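Putative uncharacterized protein (PDB 2Z6V) is probably a sulfotransferase that would move a sulfuryl group from the donor PAPS onto an acceptor, its physiological role being undefined. Local coordinates at residues 56-59 and 60-64; 145-148 and 149-153. All blocks are in the same frame, centred on the assembly; numbering follows the deposited sequence.

Contact 1: residues 56-59 and 60-64; sequences ALIV and DEVNT
The carbonyl oxygen of I58 takes two backbone donors. V62 N binds I58 O at 3.0 Å with an N-H...O angle of 162°, while E61 N adds a weak bond to I58 O at 3.2 Å, bent to 124°. E61 N therefore divides its hydrogen, since its straighter bond goes to L57 O. The same i to i+4 spacing links A56 O to D60 N and V59 O to N63 N, so an unbroken α-helical ladder joins 56-59 to 60-64.

Side chains follow this repeat. V59 and N63 lie alongside each other and point the same way; V59 CG1, set anti to its own N (chi1 175°), meets N63 ND2 at 3.5 Å. V62 turns its CG2 back over the preceding turn, where it sits 3.2 Å from V59 O, and its CG1 lies 4.4 Å from I58 CG2, a loose apolar approach. One turn on, T64 OG1 bonds to D60 O at 2.7 Å and T64 N reaches that oxygen from the opposite face of its plane, so two donors of one residue hold it.

D60 OD2 forms a salt bridge with R212, at the start of helix 212-219, and E61 OE2, on a buried residue, a hydrogen bond with T210. V59 and V62 touch helix 70-96, L57 and I58 helix 212-219. With a threonine folded back onto the i-4 carbonyl, these are the closing turns of α-helix 50-64, packed against both neighbouring helices.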
ATOM      1  N   ALA A  56       0.598 -20.141  -1.629  1.00 31.58           N
ATOM      2  CA  ALA A  56       1.202 -21.403  -1.196  1.00 31.82           C
ATOM      3  C   ALA A  56       2.398 -21.169  -0.265  1.00 32.40           C
ATOM      4  O   ALA A  56       2.616 -21.934   0.675  1.00 30.94           O
ATOM      5  CB  ALA A  56       1.624 -22.231  -2.402  1.00 28.51           C
ATOM      6  N   LEU A  57       3.169 -20.116  -0.528  1.00 33.42           N
ATOM      7  CA  LEU A  57       4.316 -19.775   0.307  1.00 33.87           C
ATOM      8  C   LEU A  57       3.841 -19.337   1.688  1.00 35.50           C
ATOM      9  O   LEU A  57       4.394 -19.742   2.712  1.00 35.31           O
ATOM     10  CB  LEU A  57       5.108 -18.634  -0.320  1.00 33.75           C
ATOM     11  CG  LEU A  57       5.974 -18.968  -1.529  1.00 35.49           C
ATOM     12  CD1 LEU A  57       6.638 -17.699  -2.051  1.00 34.43           C
ATOM     13  CD2 LEU A  57       7.029 -19.999  -1.122  1.00 35.22           C
ATOM     14  N   ILE A  58       2.814 -18.494   1.702  1.00 36.45           N
ATOM     15  CA  ILE A  58       2.249 -17.985   2.946  1.00 36.69           C
ATOM     16  C   ILE A  58       1.701 -19.135   3.787  1.00 38.04           C
ATOM     17  O   ILE A  58       2.031 -19.264   4.966  1.00 38.09           O
ATOM     18  CB  ILE A  58       1.105 -16.961   2.655  1.00 34.05           C
ATOM     19  CG1 ILE A  58       1.682 -15.737   1.941  1.00 34.12           C
ATOM     20  CG2 ILE A  58       0.412 -16.547   3.947  1.00 30.72           C
ATOM     21  CD1 ILE A  58       0.636 -14.773   1.405  1.00 34.07           C
ATOM     22  N   VAL A  59       0.864 -19.962   3.170  1.00 39.37           N
ATOM     23  CA  VAL A  59       0.244 -21.099   3.847  1.00 41.45           C
ATOM     24  C   VAL A  59       1.261 -22.092   4.393  1.00 43.14           C
ATOM     25  O   VAL A  59       1.135 -22.569   5.521  1.00 42.27           O
ATOM     26  CB  VAL A  59      -0.710 -21.844   2.898  1.00 40.91           C
ATOM     27  CG1 VAL A  59      -1.254 -23.087   3.573  1.00 39.70           C
ATOM     28  CG2 VAL A  59      -1.842 -20.918   2.487  1.00 41.50           C
ATOM     29  N   ASP A  60       2.269 -22.403   3.589  1.00 45.11           N
ATOM     30  CA  ASP A  60       3.294 -23.339   4.006  1.00 47.63           C
ATOM     31  C   ASP A  60       3.974 -22.872   5.284  1.00 48.92           C
ATOM     32  O   ASP A  60       4.326 -23.683   6.144  1.00 48.70           O
ATOM     33  CB  ASP A  60       4.345 -23.498   2.914  1.00 49.61           C
ATOM     34  CG  ASP A  60       5.417 -24.490   3.296  1.00 51.23           C
ATOM     35  OD1 ASP A  60       5.067 -25.670   3.517  1.00 52.98           O
ATOM     36  OD2 ASP A  60       6.598 -24.092   3.386  1.00 51.03           O
ATOM     37  N   GLU A  61       4.150 -21.560   5.406  1.00 50.10           N
ATOM     38  CA  GLU A  61       4.804 -20.996   6.572  1.00 51.07           C
ATOM     39  C   GLU A  61       3.912 -20.924   7.807  1.00 51.38           C
ATOM     40  O   GLU A  61       4.365 -21.237   8.906  1.00 51.97           O
ATOM     41  CB  GLU A  61       5.362 -19.609   6.250  1.00 52.82           C
ATOM     42  CG  GLU A  61       6.485 -19.194   7.186  1.00 58.08           C
ATOM     43  CD  GLU A  61       7.250 -17.980   6.695  1.00 60.71           C
ATOM     44  OE1 GLU A  61       7.402 -17.838   5.463  1.00 63.47           O
ATOM     45  OE2 GLU A  61       7.716 -17.180   7.537  1.00 62.06           O
ATOM     46  N   VAL A  62       2.655 -20.520   7.651  1.00 50.68           N
ATOM     47  CA  VAL A  62       1.781 -20.445   8.819  1.00 51.87           C
ATOM     48  C   VAL A  62       1.539 -21.844   9.390  1.00 52.94           C
ATOM     49  O   VAL A  62       1.242 -21.997  10.576  1.00 53.74           O
ATOM     50  CB  VAL A  62       0.418 -19.773   8.500  1.00 50.66           C
ATOM     51  CG1 VAL A  62       0.645 -18.375   7.959  1.00 49.38           C
ATOM     52  CG2 VAL A  62      -0.375 -20.614   7.524  1.00 50.68           C
ATOM     53  N   ASN A  63       1.669 -22.860   8.539  1.00 53.69           N
ATOM     54  CA  ASN A  63       1.493 -24.245   8.965  1.00 53.48           C
ATOM     55  C   ASN A  63       2.754 -24.742   9.663  1.00 53.63           C
ATOM     56  O   ASN A  63       2.680 -25.347  10.727  1.00 54.94           O
ATOM     57  CB  ASN A  63       1.220 -25.173   7.772  1.00 53.65           C
ATOM     58  CG  ASN A  63      -0.208 -25.084   7.264  1.00 54.65           C
ATOM     59  OD1 ASN A  63      -1.121 -24.720   8.003  1.00 51.91           O
ATOM     60  ND2 ASN A  63      -0.409 -25.444   5.996  1.00 53.30           N
ATOM     61  N   THR A  64       3.910 -24.467   9.066  1.00 53.05           N
ATOM     62  CA  THR A  64       5.186 -24.933   9.600  1.00 53.29           C
ATOM     63  C   THR A  64       5.917 -24.087  10.646  1.00 52.97           C
ATOM     64  O   THR A  64       6.467 -24.632  11.599  1.00 53.43           O
ATOM     65  CB  THR A  64       6.176 -25.203   8.453  1.00 54.49           C
ATOM     66  OG1 THR A  64       6.467 -23.974   7.770  1.00 56.29           O
ATOM     67  CG2 THR A  64       5.584 -26.197   7.464  1.00 54.67           C
TER

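Contact 2: residues 145-148 and 149-153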
ATOM      1  N   PRO A 145     -20.621  -4.770  -5.661  1.00 24.81           N
ATOM      2  CA  PRO A 145     -20.642  -4.003  -6.920  1.00 26.11           C
ATOM      3  C   PRO A 145     -20.115  -2.583  -6.683  1.00 24.92           C
ATOM      4  O   PRO A 145     -20.269  -2.041  -5.595  1.00 25.51           O
ATOM      5  CB  PRO A 145     -22.128  -3.989  -7.313  1.00 25.70           C
ATOM      6  CG  PRO A 145     -22.789  -4.989  -6.382  1.00 27.90           C
ATOM      7  CD  PRO A 145     -21.981  -4.890  -5.120  1.00 26.04           C
ATOM      8  N   PRO A 146     -19.516  -1.952  -7.706  1.00 24.82           N
ATOM      9  CA  PRO A 146     -18.982  -0.592  -7.526  1.00 24.31           C
ATOM     10  C   PRO A 146     -20.058   0.464  -7.276  1.00 24.01           C
ATOM     11  O   PRO A 146     -21.203   0.323  -7.720  1.00 22.81           O
ATOM     12  CB  PRO A 146     -18.201  -0.358  -8.816  1.00 22.52           C
ATOM     13  CG  PRO A 146     -19.048  -1.089  -9.832  1.00 24.24           C
ATOM     14  CD  PRO A 146     -19.435  -2.377  -9.118  1.00 24.53           C
ATOM     15  N   ALA A 147     -19.684   1.516  -6.553  1.00 23.15           N
ATOM     16  CA  ALA A 147     -20.619   2.585  -6.227  1.00 23.93           C
ATOM     17  C   ALA A 147     -20.471   3.795  -7.131  1.00 25.52           C
ATOM     18  O   ALA A 147     -19.445   3.987  -7.786  1.00 26.91           O
ATOM     19  CB  ALA A 147     -20.439   3.014  -4.770  1.00 22.84           C
ATOM     20  N   SER A 148     -21.514   4.617  -7.157  1.00 26.57           N
ATOM     21  CA  SER A 148     -21.514   5.839  -7.943  1.00 26.43           C
ATOM     22  C   SER A 148     -20.604   6.870  -7.265  1.00 28.36           C
ATOM     23  O   SER A 148     -20.276   6.753  -6.073  1.00 27.01           O
ATOM     24  CB  SER A 148     -22.932   6.396  -8.026  1.00 22.64           C
ATOM     25  OG  SER A 148     -23.388   6.745  -6.736  1.00 22.30           O
ATOM     26  N   THR A 149     -20.206   7.883  -8.028  1.00 29.07           N
ATOM     27  CA  THR A 149     -19.355   8.951  -7.518  1.00 30.32           C
ATOM     28  C   THR A 149     -19.983   9.613  -6.285  1.00 30.60           C
ATOM     29  O   THR A 149     -19.334   9.764  -5.246  1.00 29.86           O
ATOM     30  CB  THR A 149     -19.128  10.031  -8.603  1.00 31.07           C
ATOM     31  OG1 THR A 149     -18.622   9.408  -9.789  1.00 32.22           O
ATOM     32  CG2 THR A 149     -18.130  11.075  -8.131  1.00 27.51           C
ATOM     33  N   GLU A 150     -21.253   9.990  -6.401  1.00 29.83           N
ATOM     34  CA  GLU A 150     -21.964  10.651  -5.310  1.00 31.05           C
ATOM     35  C   GLU A 150     -21.987   9.883  -3.985  1.00 29.56           C
ATOM     36  O   GLU A 150     -22.148  10.487  -2.924  1.00 28.22           O
ATOM     37  CB  GLU A 150     -23.414  10.942  -5.716  1.00 32.98           C
ATOM     38  CG  GLU A 150     -23.588  11.808  -6.951  1.00 39.39           C
ATOM     39  CD  GLU A 150     -23.205  11.103  -8.255  1.00 43.92           C
ATOM     40  OE1 GLU A 150     -23.674   9.965  -8.493  1.00 45.39           O
ATOM     41  OE2 GLU A 150     -22.448  11.702  -9.051  1.00 45.85           O
ATOM     42  N   THR A 151     -21.828   8.562  -4.042  1.00 26.63           N
ATOM     43  CA  THR A 151     -21.883   7.749  -2.834  1.00 24.13           C
ATOM     44  C   THR A 151     -20.569   7.072  -2.410  1.00 24.51           C
ATOM     45  O   THR A 151     -20.567   6.183  -1.559  1.00 23.86           O
ATOM     46  CB  THR A 151     -22.988   6.668  -2.976  1.00 25.70           C
ATOM     47  OG1 THR A 151     -22.676   5.800  -4.073  1.00 25.76           O
ATOM     48  CG2 THR A 151     -24.347   7.319  -3.241  1.00 24.70           C
ATOM     49  N   LEU A 152     -19.448   7.493  -2.979  1.00 25.96           N
ATOM     50  CA  LEU A 152     -18.174   6.884  -2.624  1.00 28.33           C
ATOM     51  C   LEU A 152     -17.895   6.949  -1.124  1.00 30.21           C
ATOM     52  O   LEU A 152     -17.120   6.150  -0.591  1.00 29.24           O
ATOM     53  CB  LEU A 152     -17.031   7.544  -3.395  1.00 28.06           C
ATOM     54  CG  LEU A 152     -17.059   7.335  -4.912  1.00 31.60           C
ATOM     55  CD1 LEU A 152     -15.870   8.049  -5.535  1.00 30.60           C
ATOM     56  CD2 LEU A 152     -17.027   5.843  -5.245  1.00 29.53           C
ATOM     57  N   ARG A 153     -18.533   7.892  -0.440  1.00 31.69           N
ATOM     58  CA  ARG A 153     -18.326   8.026   0.995  1.00 32.98           C
ATOM     59  C   ARG A 153     -19.567   7.735   1.837  1.00 32.23           C
ATOM     60  O   ARG A 153     -19.485   7.727   3.068  1.00 33.56           O
ATOM     61  CB  ARG A 153     -17.800   9.424   1.326  1.00 35.56           C
ATOM     62  CG  ARG A 153     -16.541   9.834   0.552  1.00 40.67           C
ATOM     63  CD  ARG A 153     -16.023  11.160   1.085  1.00 46.27           C
ATOM     64  NE  ARG A 153     -15.112  11.869   0.181  1.00 53.78           N
ATOM     65  CZ  ARG A 153     -13.935  11.409  -0.249  1.00 56.42           C
ATOM     66  NH1 ARG A 153     -13.202  12.159  -1.060  1.00 57.51           N
ATOM     67  NH2 ARG A 153     -13.488  10.209   0.116  1.00 54.86           N
TER
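Chi1 of S148 (63°) and of T151 (62°) both place the hydroxyl between the residue's own N and carbonyl carbon, and from these positions the two groups turn to one another across the bend. S148 OG and T151 OG1 are hydrogen-bonded at 2.9 Å, with either able to donate. The backbone closes beside it as well: T151 N donates to S148 O at 3.1 Å, approaching from well above the carbonyl plane (62° out of it) and so not along a lone pair. Such a bond between residues i and i+3 defines a tight turn, and L152 N to T149 O at 3.2 Å makes a second turn overlapping the first.

Other side chains pack about the turn. E150 is bent at chi2, which brings OE1 back to 3.7 Å from S148 CB. A147 CB lies 3.6 Å from T151 OG1, while L152 CD2 passes 3.5 Å from S148 O, covering that carbonyl with a methyl group.

This double turn belongs to the loop between strand 132-134, an outermost strand of the parallel sheet, and helix 156-166. T149 and L152 both touch R133 of the strand; A147 O is bonded by T240, just beyond helix 224-238, and R153 forms a salt bridge with D127, directly after helix 120-126.

The two contacts come in series along the chain, contact 1 (56-59 with 60-64) closing well before contact 2 (145-148 with 149-153) opens. Their centres are 37 Å apart and their nearest atoms about 25 Å apart, so neither touches the other; each lies 21 or 22 Å from the centre of the chain, close to its radius of gyration. They share no helix or strand. Contact 1 belongs to helix 50-64, which precedes every strand of the five-stranded parallel sheet, whereas contact 2 lies in the connection leaving strand 132-134 toward helix 156-166. Both are local and partly buried, one helical and one a loop turn, and belong to separate parts of the fold.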